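HD superfamily hydrolase (Clostridium acetobutylicum ATCC 824, PDB 3CCG) probably hydrolyses diadenosine tetraphosphate symmetrically to two molecules of ADP, at a site where an HD domain holds two iron ions. Local coordinates at residues A[162-167]-A[172-177]; A[158-163]-A[179-184]; A[64-69]-A[90-95]; A[14-19]-A[55-60]. One frame throughout, in Å; residues are numbered along the deposited sequence.

Interaction 1 of 4, residues A[162-167]-A[172-177]; sequences NTIKFV and GFLHHN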
loop_
_atom_site.group_PDB
_atom_site.type_symbol
_atom_site.label_atom_id
_atom_site.label_comp_id
_atom_site.label_asym_id
_atom_site.label_seq_id
_atom_site.Cartn_x
_atom_site.Cartn_y
_atom_site.Cartn_z
ATOM N N ASN A 162 1.423 5.170 -11.590
ATOM C CA ASN A 162 1.030 4.347 -12.734
ATOM C C ASN A 162 0.979 2.865 -12.376
ATOM O O ASN A 162 0.064 2.140 -12.746
ATOM C CB ASN A 162 2.027 4.488 -13.885
ATOM C CG ASN A 162 2.129 5.895 -14.444
ATOM O OD1 ASN A 162 1.250 6.731 -14.251
ATOM N ND2 ASN A 162 3.223 6.156 -15.173
ATOM N N THR A 163 2.011 2.397 -11.681
ATOM C CA THR A 163 2.077 1.009 -11.265
ATOM C C THR A 163 0.863 0.619 -10.397
ATOM O O THR A 163 0.192 -0.372 -10.643
ATOM C CB THR A 163 3.368 0.713 -10.504
ATOM O OG1 THR A 163 4.460 0.771 -11.440
ATOM C CG2 THR A 163 3.367 -0.668 -9.849
ATOM N N ILE A 164 0.563 1.454 -9.417
ATOM C CA ILE A 164 -0.494 1.137 -8.476
ATOM C C ILE A 164 -1.842 1.081 -9.201
ATOM O O ILE A 164 -2.620 0.139 -9.028
ATOM C CB ILE A 164 -0.526 2.138 -7.309
ATOM C CG1 ILE A 164 0.752 2.023 -6.440
ATOM C CG2 ILE A 164 -1.778 1.862 -6.417
ATOM C CD1 ILE A 164 0.993 3.254 -5.577
ATOM N N LYS A 165 -2.068 2.056 -10.076
ATOM C CA LYS A 165 -3.356 2.087 -10.832
ATOM C C LYS A 165 -3.448 0.864 -11.749
ATOM O O LYS A 165 -4.486 0.221 -11.874
ATOM C CB LYS A 165 -3.512 3.382 -11.632
ATOM C CG LYS A 165 -3.773 4.570 -10.763
ATOM C CD LYS A 165 -4.082 5.782 -11.565
ATOM C CE LYS A 165 -2.852 6.394 -12.143
ATOM N NZ LYS A 165 -3.231 7.625 -12.880
ATOM N N PHE A 166 -2.312 0.482 -12.345
ATOM C CA PHE A 166 -2.298 -0.658 -13.256
ATOM C C PHE A 166 -2.595 -1.953 -12.537
ATOM O O PHE A 166 -3.394 -2.771 -12.980
ATOM C CB PHE A 166 -0.946 -0.728 -14.000
ATOM C CG PHE A 166 -0.853 -1.873 -14.992
ATOM C CD1 PHE A 166 -1.315 -1.728 -16.284
ATOM C CD2 PHE A 166 -0.336 -3.098 -14.612
ATOM C CE1 PHE A 166 -1.248 -2.792 -17.173
ATOM C CE2 PHE A 166 -0.258 -4.160 -15.512
ATOM C CZ PHE A 166 -0.715 -3.997 -16.790
ATOM N N VAL A 167 -1.969 -2.133 -11.379
ATOM C CA VAL A 167 -2.189 -3.333 -10.589
ATOM C C VAL A 167 -3.670 -3.403 -10.156
ATOM O O VAL A 167 -4.247 -4.506 -10.160
ATOM C CB VAL A 167 -1.231 -3.387 -9.358
ATOM C CG1 VAL A 167 -1.654 -4.451 -8.373
ATOM C CG2 VAL A 167 0.223 -3.599 -9.835
ATOM N N GLY A 172 -4.310 -7.256 -9.186
ATOM C CA GLY A 172 -3.158 -7.892 -8.570
ATOM C C GLY A 172 -2.821 -7.399 -7.170
ATOM O O GLY A 172 -3.490 -6.572 -6.582
ATOM N N PHE A 173 -1.782 -7.973 -6.620
ATOM C CA PHE A 173 -1.294 -7.588 -5.302
ATOM C C PHE A 173 -0.444 -6.339 -5.347
ATOM O O PHE A 173 0.318 -6.120 -6.291
ATOM C CB PHE A 173 -0.465 -8.717 -4.658
ATOM C CG PHE A 173 -1.245 -10.002 -4.366
ATOM C CD1 PHE A 173 -2.213 -10.086 -3.343
ATOM C CD2 PHE A 173 -0.963 -11.152 -5.083
ATOM C CE1 PHE A 173 -2.879 -11.267 -3.073
ATOM C CE2 PHE A 173 -1.621 -12.345 -4.799
ATOM C CZ PHE A 173 -2.597 -12.399 -3.792
ATOM N N LEU A 174 -0.546 -5.507 -4.318
ATOM C CA LEU A 174 0.288 -4.311 -4.204
ATOM C C LEU A 174 1.362 -4.527 -3.143
ATOM O O LEU A 174 1.062 -4.887 -1.987
ATOM C CB LEU A 174 -0.524 -3.077 -3.803
ATOM C CG LEU A 174 -1.537 -2.549 -4.824
ATOM C CD1 LEU A 174 -2.493 -1.529 -4.175
ATOM C CD2 LEU A 174 -0.744 -1.938 -5.994
ATOM N N HIS A 175 2.624 -4.327 -3.524
ATOM C CA HIS A 175 3.742 -4.560 -2.644
ATOM C C HIS A 175 3.986 -3.363 -1.718
ATOM O O HIS A 175 4.037 -2.207 -2.163
ATOM C CB HIS A 175 4.997 -4.867 -3.478
ATOM C CG HIS A 175 6.112 -5.424 -2.680
ATOM N ND1 HIS A 175 6.873 -4.676 -1.809
ATOM C CD2 HIS A 175 6.612 -6.684 -2.625
ATOM C CE1 HIS A 175 7.778 -5.453 -1.235
ATOM N NE2 HIS A 175 7.650 -6.670 -1.722
ATOM N N HIS A 176 4.177 -3.647 -0.435
ATOM C CA HIS A 176 4.338 -2.580 0.552
ATOM C C HIS A 176 5.485 -1.641 0.252
ATOM O O HIS A 176 5.439 -0.455 0.552
ATOM C CB HIS A 176 4.478 -3.129 1.988
ATOM C CG HIS A 176 5.797 -3.766 2.276
ATOM N ND1 HIS A 176 6.831 -3.093 2.888
ATOM C CD2 HIS A 176 6.273 -4.998 1.982
ATOM C CE1 HIS A 176 7.865 -3.910 3.013
ATOM N NE2 HIS A 176 7.561 -5.057 2.447
ATOM N N ASN A 177 6.549 -2.158 -0.384
ATOM C CA ASN A 177 7.700 -1.285 -0.654
ATOM C C ASN A 177 7.366 -0.151 -1.616
ATOM O O ASN A 177 7.855 0.976 -1.486
ATOM C CB ASN A 177 8.918 -2.053 -1.176
ATOM C CG ASN A 177 9.773 -2.609 -0.058
ATOM O OD1 ASN A 177 9.707 -2.146 1.074
ATOM N ND2 ASN A 177 10.569 -3.597 -0.373
#
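Gly172 N donates to Val167 O at 2.9 Å, a fairly straight bond (160° at the hydrogen) that arrives tilted 27° from the carbonyl plane. Donor and acceptor are five residues apart, a 6→1 spacing like that at a helix C-terminus closed by a Schellman motif, and the bond draws the departing chain back against the last turns of helix 152-170. Val167 also packs on the extended backbone of Gly172 and Phe173. Its CG1 lies anti to the backbone N (chi1 167°), and this rotation directs the methyl at two successive peptide oxygens: CG1 sits 3.3 Å from Phe173 O and much the same distance from Gly172 O. The same methyl touches Leu174 CD2 at 3.6 Å. Leu174 reaches back toward the helix with its branched end rather than its stem, so that its CD2 methyl touches both Val167 and Ile164. The side chains of Ile164 and Leu174 stand roughly perpendicular, with Ile164 CG2 4.0 Å from Leu174 CD2. Just beyond this apolar cluster the next helix is started by His175 at its N-cap. Asn177 N bonds to His175 ND1 at 2.9 Å, close to the imidazole plane, which fixes the rotation of that ring. The contact is thus the connection of an α-α hairpin, closing helix 152-170 and opening helix 176-188. Arg182 and Asn183 of the second subunit take up the carbonyls of Gly172 and Leu174, so this connection of helices 152-170 and 176-188 faces the second subunit at the dimer interface.

Interaction 2 of 4, residues A[158-163]-A[179-184]; sequences MSFDNT and IEARNY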
loop_
_atom_site.group_PDB
_atom_site.type_symbol
_atom_site.label_atom_id
_atom_site.label_comp_id
_atom_site.label_asym_id
_atom_site.label_seq_id
_atom_site.Cartn_x
_atom_site.Cartn_y
_atom_site.Cartn_z
HETATM N N MSE A 158 5.440 9.607 -10.521
HETATM C CA MSE A 158 4.609 9.305 -11.657
HETATM C C MSE A 158 4.601 7.797 -11.933
HETATM O O MSE A 158 3.578 7.200 -12.274
HETATM C CB MSE A 158 5.123 10.080 -12.873
HETATM C CG MSE A 158 5.052 11.583 -12.700
HETATM SE SE MSE A 158 6.048 12.492 -14.074
HETATM C CE MSE A 158 5.441 11.232 -15.546
ATOM N N SER A 159 5.777 7.181 -11.824
ATOM C CA SER A 159 5.894 5.731 -12.057
ATOM C C SER A 159 5.142 4.874 -11.032
ATOM O O SER A 159 4.442 3.911 -11.395
ATOM C CB SER A 159 7.386 5.309 -12.146
ATOM O OG SER A 159 7.488 3.951 -12.531
ATOM N N PHE A 160 5.282 5.256 -9.762
ATOM C CA PHE A 160 4.622 4.554 -8.653
ATOM C C PHE A 160 3.092 4.640 -8.834
ATOM O O PHE A 160 2.368 3.635 -8.692
ATOM C CB PHE A 160 5.037 5.131 -7.304
ATOM C CG PHE A 160 6.482 4.957 -6.955
ATOM C CD1 PHE A 160 7.190 3.837 -7.322
ATOM C CD2 PHE A 160 7.080 5.853 -6.142
ATOM C CE1 PHE A 160 8.506 3.680 -6.920
ATOM C CE2 PHE A 160 8.383 5.699 -5.714
ATOM C CZ PHE A 160 9.091 4.625 -6.133
ATOM N N ASP A 161 2.632 5.839 -9.144
ATOM C CA ASP A 161 1.185 6.059 -9.368
ATOM C C ASP A 161 0.675 5.185 -10.487
ATOM O O ASP A 161 -0.336 4.525 -10.383
ATOM C CB ASP A 161 0.863 7.539 -9.601
ATOM C CG ASP A 161 0.978 8.388 -8.349
ATOM O OD1 ASP A 161 1.165 7.854 -7.240
ATOM O OD2 ASP A 161 0.882 9.633 -8.484
ATOM N N ASN A 162 1.423 5.170 -11.590
ATOM C CA ASN A 162 1.030 4.347 -12.734
ATOM C C ASN A 162 0.979 2.865 -12.376
ATOM O O ASN A 162 0.064 2.140 -12.746
ATOM C CB ASN A 162 2.027 4.488 -13.885
ATOM C CG ASN A 162 2.129 5.895 -14.444
ATOM O OD1 ASN A 162 1.250 6.731 -14.251
ATOM N ND2 ASN A 162 3.223 6.156 -15.173
ATOM N N THR A 163 2.011 2.397 -11.681
ATOM C CA THR A 163 2.077 1.009 -11.265
ATOM C C THR A 163 0.863 0.619 -10.397
ATOM O O THR A 163 0.192 -0.372 -10.643
ATOM C CB THR A 163 3.368 0.713 -10.504
ATOM O OG1 THR A 163 4.460 0.771 -11.440
ATOM C CG2 THR A 163 3.367 -0.668 -9.849
ATOM N N ILE A 179 4.305 1.088 -2.039
ATOM C CA ILE A 179 3.383 2.002 -1.339
ATOM C C ILE A 179 4.195 2.930 -0.408
ATOM O O ILE A 179 3.992 4.168 -0.368
ATOM C CB ILE A 179 2.305 1.213 -0.548
ATOM C CG1 ILE A 179 1.482 0.289 -1.454
ATOM C CG2 ILE A 179 1.388 2.181 0.213
ATOM C CD1 ILE A 179 0.869 0.933 -2.699
ATOM N N GLU A 180 5.111 2.323 0.316
ATOM C CA GLU A 180 5.951 3.049 1.298
ATOM C C GLU A 180 6.928 4.009 0.585
ATOM O O GLU A 180 7.134 5.144 1.012
ATOM C CB GLU A 180 6.626 2.110 2.298
ATOM C CG GLU A 180 5.509 1.454 3.104
ATOM C CD GLU A 180 5.774 0.105 3.714
ATOM O OE1 GLU A 180 6.924 -0.357 3.700
ATOM O OE2 GLU A 180 4.772 -0.488 4.245
ATOM N N ALA A 181 7.410 3.591 -0.589
ATOM C CA ALA A 181 8.260 4.439 -1.382
ATOM C C ALA A 181 7.533 5.713 -1.822
ATOM O O ALA A 181 8.084 6.826 -1.790
ATOM C CB ALA A 181 8.770 3.641 -2.632
ATOM N N ARG A 182 6.320 5.540 -2.296
ATOM C CA ARG A 182 5.488 6.635 -2.725
ATOM C C ARG A 182 5.169 7.568 -1.538
ATOM O O ARG A 182 5.312 8.786 -1.655
ATOM C CB ARG A 182 4.205 6.135 -3.394
ATOM C CG ARG A 182 3.236 7.200 -3.783
ATOM C CD ARG A 182 1.974 6.650 -4.347
ATOM N NE ARG A 182 1.032 7.754 -4.556
ATOM C CZ ARG A 182 0.319 8.281 -3.563
ATOM N NH1 ARG A 182 0.390 7.791 -2.342
ATOM N NH2 ARG A 182 -0.469 9.318 -3.801
ATOM N N ASN A 183 4.753 6.999 -0.405
ATOM C CA ASN A 183 4.425 7.834 0.738
ATOM C C ASN A 183 5.606 8.682 1.129
ATOM O O ASN A 183 5.457 9.851 1.473
ATOM C CB ASN A 183 3.948 7.008 1.954
ATOM C CG ASN A 183 2.539 6.475 1.810
ATOM O OD1 ASN A 183 1.726 7.031 1.104
ATOM N ND2 ASN A 183 2.269 5.382 2.497
ATOM N N TYR A 184 6.780 8.078 1.140
ATOM C CA TYR A 184 8.017 8.756 1.539
ATOM C C TYR A 184 8.276 9.966 0.623
ATOM O O TYR A 184 8.612 11.051 1.103
ATOM C CB TYR A 184 9.193 7.771 1.532
ATOM C CG TYR A 184 10.449 8.414 2.021
ATOM C CD1 TYR A 184 11.236 9.141 1.164
ATOM C CD2 TYR A 184 10.855 8.275 3.343
ATOM C CE1 TYR A 184 12.389 9.751 1.605
ATOM C CE2 TYR A 184 12.016 8.884 3.811
ATOM C CZ TYR A 184 12.774 9.615 2.915
ATOM O OH TYR A 184 13.926 10.233 3.355
HETATM O O HOH W 1 -0.171 10.852 -6.306
#
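Phe160 and Ala181 meet inside an α-α hairpin, where segments 158-163 and 179-184 of helices 152-170 and 176-188 run roughly antiparallel, their local axes at 140° and 9.9 Å apart. The tight side is apolar. The Phe160 ring lies obliquely over the facing helix: its CE2-CZ end rests on the Ala181 methyl, with CZ 3.7 Å from Ala181 CB. Beside that methyl the ring also reaches the backbone, Phe160 CD2 coming within 3.8 Å of Arg182 CA, and Tyr127 of helix 121-132 meets the same ring.

The other side is polar and more open, at partly exposed Asp161. Arg182 has CG anti to its backbone N (chi1 176°) and stays extended as far as NE, which carries the guanidinium away from the Phe160 ring to the carboxylate of Asp161, the two side chains set nearly at right angles. Arg182 NE donates to Asp161 OD1 at 2.7 Å, a salt bridge in the guanidinium plane, though the carboxylate plane is turned 41° from it. Arg182 NH1 also reaches Gly172 O of the second subunit, tying the bridge to the dimer. One water completes the pairing: it donates to Asp161 OD2 at 2.7 Å and accepts from Arg182 NH2 at 3.0 Å.

Interaction 3 of 4, residues A[64-69]-A[90-95]; sequences IEICTN and GRILAK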
loop_
_atom_site.group_PDB
_atom_site.type_symbol
_atom_site.label_atom_id
_atom_site.label_comp_id
_atom_site.label_asym_id
_atom_site.label_seq_id
_atom_site.Cartn_x
_atom_site.Cartn_y
_atom_site.Cartn_z
ATOM N N ILE A 64 13.266 -17.612 -4.856
ATOM C CA ILE A 64 12.943 -17.729 -3.450
ATOM C C ILE A 64 14.007 -18.562 -2.727
ATOM O O ILE A 64 14.452 -18.213 -1.614
ATOM C CB ILE A 64 11.555 -18.332 -3.274
ATOM C CG1 ILE A 64 10.480 -17.361 -3.761
ATOM C CG2 ILE A 64 11.297 -18.748 -1.804
ATOM C CD1 ILE A 64 9.092 -18.070 -3.982
ATOM N N GLU A 65 14.412 -19.654 -3.337
ATOM C CA GLU A 65 15.443 -20.520 -2.762
ATOM C C GLU A 65 16.813 -19.839 -2.575
ATOM O O GLU A 65 17.534 -20.140 -1.599
ATOM C CB GLU A 65 15.561 -21.779 -3.628
ATOM C CG GLU A 65 14.412 -22.703 -3.390
ATOM C CD GLU A 65 14.200 -23.764 -4.473
ATOM O OE1 GLU A 65 14.785 -23.614 -5.587
ATOM O OE2 GLU A 65 13.382 -24.702 -4.219
ATOM N N ILE A 66 17.196 -19.005 -3.535
ATOM C CA ILE A 66 18.445 -18.247 -3.428
ATOM C C ILE A 66 18.351 -17.254 -2.281
ATOM O O ILE A 66 19.270 -17.176 -1.409
ATOM C CB ILE A 66 18.774 -17.534 -4.739
ATOM C CG1 ILE A 66 19.184 -18.561 -5.767
ATOM C CG2 ILE A 66 19.895 -16.488 -4.528
ATOM C CD1 ILE A 66 19.212 -18.026 -7.231
ATOM N N CYS A 67 17.262 -16.530 -2.148
ATOM C CA CYS A 67 17.130 -15.530 -1.139
ATOM C C CYS A 67 17.103 -16.196 0.263
ATOM O O CYS A 67 17.788 -15.759 1.196
ATOM C CB CYS A 67 15.877 -14.727 -1.288
ATOM S SG CYS A 67 15.845 -13.718 -2.803
ATOM N N THR A 68 16.334 -17.263 0.359
ATOM C CA THR A 68 16.187 -17.998 1.634
ATOM C C THR A 68 17.504 -18.627 2.067
ATOM O O THR A 68 17.929 -18.512 3.251
ATOM C CB THR A 68 15.110 -19.066 1.480
ATOM O OG1 THR A 68 13.857 -18.463 1.156
ATOM C CG2 THR A 68 14.998 -19.848 2.802
ATOM N N ASN A 69 18.207 -19.264 1.155
ATOM C CA ASN A 69 19.484 -19.931 1.450
ATOM C C ASN A 69 20.515 -18.939 1.966
ATOM O O ASN A 69 21.327 -19.276 2.831
ATOM C CB ASN A 69 20.053 -20.642 0.239
ATOM C CG ASN A 69 21.231 -21.520 0.601
ATOM O OD1 ASN A 69 22.378 -21.191 0.252
ATOM N ND2 ASN A 69 20.971 -22.567 1.336
ATOM N N GLY A 90 19.116 -10.847 -7.528
ATOM C CA GLY A 90 20.170 -10.201 -8.308
ATOM C C GLY A 90 21.230 -9.565 -7.441
ATOM O O GLY A 90 22.411 -9.617 -7.777
ATOM N N ARG A 91 20.812 -8.966 -6.331
ATOM C CA ARG A 91 21.791 -8.436 -5.367
ATOM C C ARG A 91 22.679 -9.548 -4.871
ATOM O O ARG A 91 23.928 -9.417 -4.800
ATOM C CB ARG A 91 21.081 -7.770 -4.216
ATOM C CG ARG A 91 21.952 -7.390 -3.047
ATOM C CD ARG A 91 21.209 -7.031 -1.743
ATOM N NE ARG A 91 22.221 -6.751 -0.749
ATOM C CZ ARG A 91 22.514 -5.565 -0.267
ATOM N NH1 ARG A 91 21.793 -4.522 -0.594
ATOM N NH2 ARG A 91 23.497 -5.464 0.623
ATOM N N ILE A 92 22.073 -10.677 -4.551
ATOM C CA ILE A 92 22.827 -11.828 -4.041
ATOM C C ILE A 92 23.801 -12.367 -5.073
ATOM O O ILE A 92 24.978 -12.680 -4.766
ATOM C CB ILE A 92 21.867 -12.916 -3.541
ATOM C CG1 ILE A 92 21.169 -12.435 -2.306
ATOM C CG2 ILE A 92 22.629 -14.212 -3.219
ATOM C CD1 ILE A 92 19.962 -13.380 -1.889
ATOM N N LEU A 93 23.358 -12.504 -6.315
ATOM C CA LEU A 93 24.258 -12.981 -7.353
ATOM C C LEU A 93 25.381 -11.944 -7.587
ATOM O O LEU A 93 26.546 -12.275 -7.778
ATOM C CB LEU A 93 23.542 -13.252 -8.685
ATOM C CG LEU A 93 22.486 -14.339 -8.646
ATOM C CD1 LEU A 93 21.861 -14.491 -10.020
ATOM C CD2 LEU A 93 23.060 -15.645 -8.160
ATOM N N ALA A 94 25.029 -10.671 -7.638
ATOM C CA ALA A 94 26.025 -9.607 -7.872
ATOM C C ALA A 94 27.127 -9.685 -6.788
ATOM O O ALA A 94 28.314 -9.566 -7.087
ATOM C CB ALA A 94 25.337 -8.272 -7.835
ATOM N N LYS A 95 26.727 -9.868 -5.550
ATOM C CA LYS A 95 27.707 -9.978 -4.429
ATOM C C LYS A 95 28.475 -11.276 -4.429
ATOM O O LYS A 95 29.707 -11.251 -4.420
ATOM C CB LYS A 95 26.962 -9.827 -3.100
ATOM C CG LYS A 95 27.739 -10.071 -1.789
ATOM C CD LYS A 95 28.492 -8.898 -1.328
ATOM C CE LYS A 95 29.360 -9.293 -0.101
ATOM N NZ LYS A 95 30.094 -8.124 0.349
#
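Ile66 and Ile92 touch methyl to methyl, CG2 on CG2 at 3.8 Å, their side chains lying alongside and pointing opposite ways. The other arm of Ile92 goes deeper. Its CG1 stands beside the backbone N (chi1 -69°) and the chain then extends (chi2 169°), which delivers the CD1 methyl onto the surface of the opposing helix: Ile92 CD1 lies 3.6 Å from Cys67 CA and 3.9 Å from Ile66 O. The sulphur is a more distant neighbour, with Cys67 SG 4.2 Å from Ile92 CD1. Ile92 therefore uses both its branches, CG2 against a side chain and CD1 against the main chain.

Further out, Ile66 also rests on Leu58 of the preceding loop, and Ile92 on Glu70 just past the end of helix 60-69. Helix 87-98 is backed by helix 103-110, to which Ala94 packs through Leu106 and Ile109 and Arg91 is tied by a salt bridge to Glu110. The contact thus joins helices 60-69 and 87-98 within the HD domain. The Cys67 side chain is about 8 Å from that of His86, an iron ligand just ahead of helix 87-98 in the chain. Across the contact everything is methyl, thiol and backbone surface, implying that shape and exclusion of water, not directional bonds, join the helices at this point.

Interaction 4 of 4, residues A[14-19]-A[55-60]; sequences NNLGEK and AKKLPG. With PO4 (phosphate ion), chain D.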
loop_
_atom_site.group_PDB
_atom_site.type_symbol
_atom_site.label_atom_id
_atom_site.label_comp_id
_atom_site.label_asym_id
_atom_site.label_seq_id
_atom_site.Cartn_x
_atom_site.Cartn_y
_atom_site.Cartn_z
ATOM N N ASN A 14 24.587 -15.096 -21.676
ATOM C CA ASN A 14 24.259 -16.521 -21.506
ATOM C C ASN A 14 22.994 -16.749 -20.695
ATOM O O ASN A 14 22.136 -17.577 -21.018
ATOM C CB ASN A 14 25.390 -17.277 -20.798
ATOM C CG ASN A 14 26.572 -17.571 -21.702
ATOM O OD1 ASN A 14 26.410 -17.823 -22.899
ATOM N ND2 ASN A 14 27.776 -17.586 -21.124
ATOM N N ASN A 15 22.843 -15.943 -19.665
ATOM C CA ASN A 15 21.761 -16.123 -18.696
ATOM C C ASN A 15 20.485 -15.400 -19.082
ATOM O O ASN A 15 19.391 -15.886 -18.804
ATOM C CB ASN A 15 22.208 -15.748 -17.273
ATOM C CG ASN A 15 23.039 -16.844 -16.612
ATOM O OD1 ASN A 15 22.496 -17.863 -16.197
ATOM N ND2 ASN A 15 24.334 -16.645 -16.511
ATOM N N LEU A 16 20.614 -14.286 -19.767
ATOM C CA LEU A 16 19.468 -13.459 -20.091
ATOM C C LEU A 16 18.942 -13.631 -21.510
ATOM O O LEU A 16 17.781 -13.360 -21.777
ATOM C CB LEU A 16 19.845 -11.979 -19.847
ATOM C CG LEU A 16 20.158 -11.642 -18.380
ATOM C CD1 LEU A 16 20.422 -10.174 -18.277
ATOM C CD2 LEU A 16 19.018 -12.148 -17.434
ATOM N N GLY A 17 19.815 -14.024 -22.427
ATOM C CA GLY A 17 19.398 -14.128 -23.835
ATOM C C GLY A 17 19.523 -12.772 -24.498
ATOM O O GLY A 17 19.736 -11.739 -23.833
ATOM N N GLU A 18 19.417 -12.754 -25.815
ATOM C CA GLU A 18 19.652 -11.532 -26.576
ATOM C C GLU A 18 18.808 -10.325 -26.218
ATOM O O GLU A 18 19.345 -9.232 -26.040
ATOM C CB GLU A 18 19.524 -11.831 -28.092
ATOM C CG GLU A 18 19.567 -10.576 -28.972
ATOM N N LYS A 19 17.502 -10.489 -26.166
ATOM C CA LYS A 19 16.614 -9.360 -25.978
ATOM C C LYS A 19 16.836 -8.704 -24.602
ATOM O O LYS A 19 17.010 -7.469 -24.502
ATOM C CB LYS A 19 15.182 -9.819 -26.144
ATOM C CG LYS A 19 14.169 -8.731 -26.318
ATOM N N ALA A 55 19.324 -11.756 -12.313
ATOM C CA ALA A 55 18.515 -12.892 -11.809
ATOM C C ALA A 55 17.149 -12.944 -12.475
ATOM O O ALA A 55 16.331 -13.758 -12.124
ATOM C CB ALA A 55 18.317 -12.798 -10.303
ATOM N N LYS A 56 16.937 -12.091 -13.476
ATOM C CA LYS A 56 15.621 -11.968 -14.102
ATOM C C LYS A 56 15.049 -13.253 -14.726
ATOM O O LYS A 56 13.826 -13.458 -14.675
ATOM C CB LYS A 56 15.685 -10.875 -15.193
ATOM C CG LYS A 56 14.358 -10.660 -16.012
ATOM C CD LYS A 56 13.333 -10.133 -15.126
ATOM C CE LYS A 56 12.067 -9.689 -15.943
ATOM N NZ LYS A 56 11.096 -8.938 -15.187
ATOM N N LYS A 57 15.900 -14.062 -15.290
ATOM C CA LYS A 57 15.463 -15.246 -16.013
ATOM C C LYS A 57 15.420 -16.512 -15.169
ATOM O O LYS A 57 15.288 -17.618 -15.675
ATOM C CB LYS A 57 16.346 -15.497 -17.238
ATOM C CG LYS A 57 16.220 -14.470 -18.319
ATOM C CD LYS A 57 14.840 -14.549 -18.934
ATOM C CE LYS A 57 14.786 -13.759 -20.257
ATOM N NZ LYS A 57 13.365 -13.748 -20.678
ATOM N N LEU A 58 15.459 -16.366 -13.870
ATOM C CA LEU A 58 15.320 -17.545 -12.998
ATOM C C LEU A 58 13.870 -17.787 -12.652
ATOM O O LEU A 58 13.065 -16.834 -12.537
ATOM C CB LEU A 58 16.097 -17.303 -11.723
ATOM C CG LEU A 58 17.606 -17.166 -11.861
ATOM C CD1 LEU A 58 18.271 -16.789 -10.537
ATOM C CD2 LEU A 58 18.157 -18.478 -12.393
ATOM N N PRO A 59 13.490 -19.064 -12.431
ATOM C CA PRO A 59 12.123 -19.319 -11.998
ATOM C C PRO A 59 11.878 -18.754 -10.623
ATOM O O PRO A 59 12.828 -18.628 -9.851
ATOM C CB PRO A 59 12.058 -20.832 -11.913
ATOM C CG PRO A 59 13.187 -21.351 -12.597
ATOM C CD PRO A 59 14.251 -20.290 -12.676
ATOM N N GLY A 60 10.667 -18.367 -10.306
ATOM C CA GLY A 60 10.330 -17.784 -9.001
ATOM C C GLY A 60 10.738 -18.685 -7.827
ATOM O O GLY A 60 11.183 -18.225 -6.781
HETATM P P PO4 D . 11.969 -5.727 -15.914
HETATM O O1 PO4 D . 12.877 -6.720 -15.037
HETATM O O2 PO4 D . 11.302 -4.569 -15.139
HETATM O O3 PO4 D . 10.959 -6.562 -16.698
HETATM O O4 PO4 D . 12.785 -5.034 -16.924
#
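Leu16 and Lys57 meet at a slant, the leucine reaching over the aliphatic stem of the lysine with its CD2 methyl 3.7 Å from Lys57 CG. Lys57 starts out toward helix 5-38 and then folds along it. Lys57 CB already lies 3.4 Å from Asn15 O; the bend at chi2 (-67°) then brings Lys57 CE equally close to Leu16 O. Leu16 CD2 also grazes Lys56 CB at 4.2 Å, so this one methyl touches both lysine stems. The two lysines occupy the corners of a type I β turn from Ala55 to Leu58, and they leave it differently. Lys56 turns CG opposite its main-chain N (chi1 177°) and bends at chi2, taking its ammonium away from Leu16 to a phosphate ion. There Lys56 NZ straddles two phosphate oxygens, bonding to O1 and to O3 at 2.8 Å each.

The turn follows the HD pair His52-Asp53, and the Lys56 side chain lies about 4 Å from those of the iron ligands Asp53 and His86 and about 5 Å from an iron. Leu16, buried, also packs on Ser24 further along the kinked helix 5-38, which carries the ligand His23. Chemically the contact divides in two: hydrocarbon on Leu16 and peptide oxygens beside the Lys57 chain, and a charged grip on an anion by Lys56. The phosphate probably came from the crystallisation liquor, but its hold by a lysine this near the irons is consistent with, though no proof of, a place for a phosphate group of the substrate.

Interactions 1 and 2 hold the same two elements, helices 152-170 and 176-188: the first at their connection, the second farther along the hairpin. They touch where Ile164 CD1 meets Ile179 and Arg182, and both reach the second subunit. Interactions 3 and 4 lie on another part of the chain and adjoin through Ala55 and Leu58, which pack on Gly90, Leu93 and Ile66. Interactions 2 and 3 are buried; 1 and 4 are only partly so. Interaction 3 is wholly apolar, interaction 2 adds a water-bridged salt bridge, interaction 1 a backbone bond, and interaction 4, nearest the irons, puts its charge on a phosphate rather than across the segments.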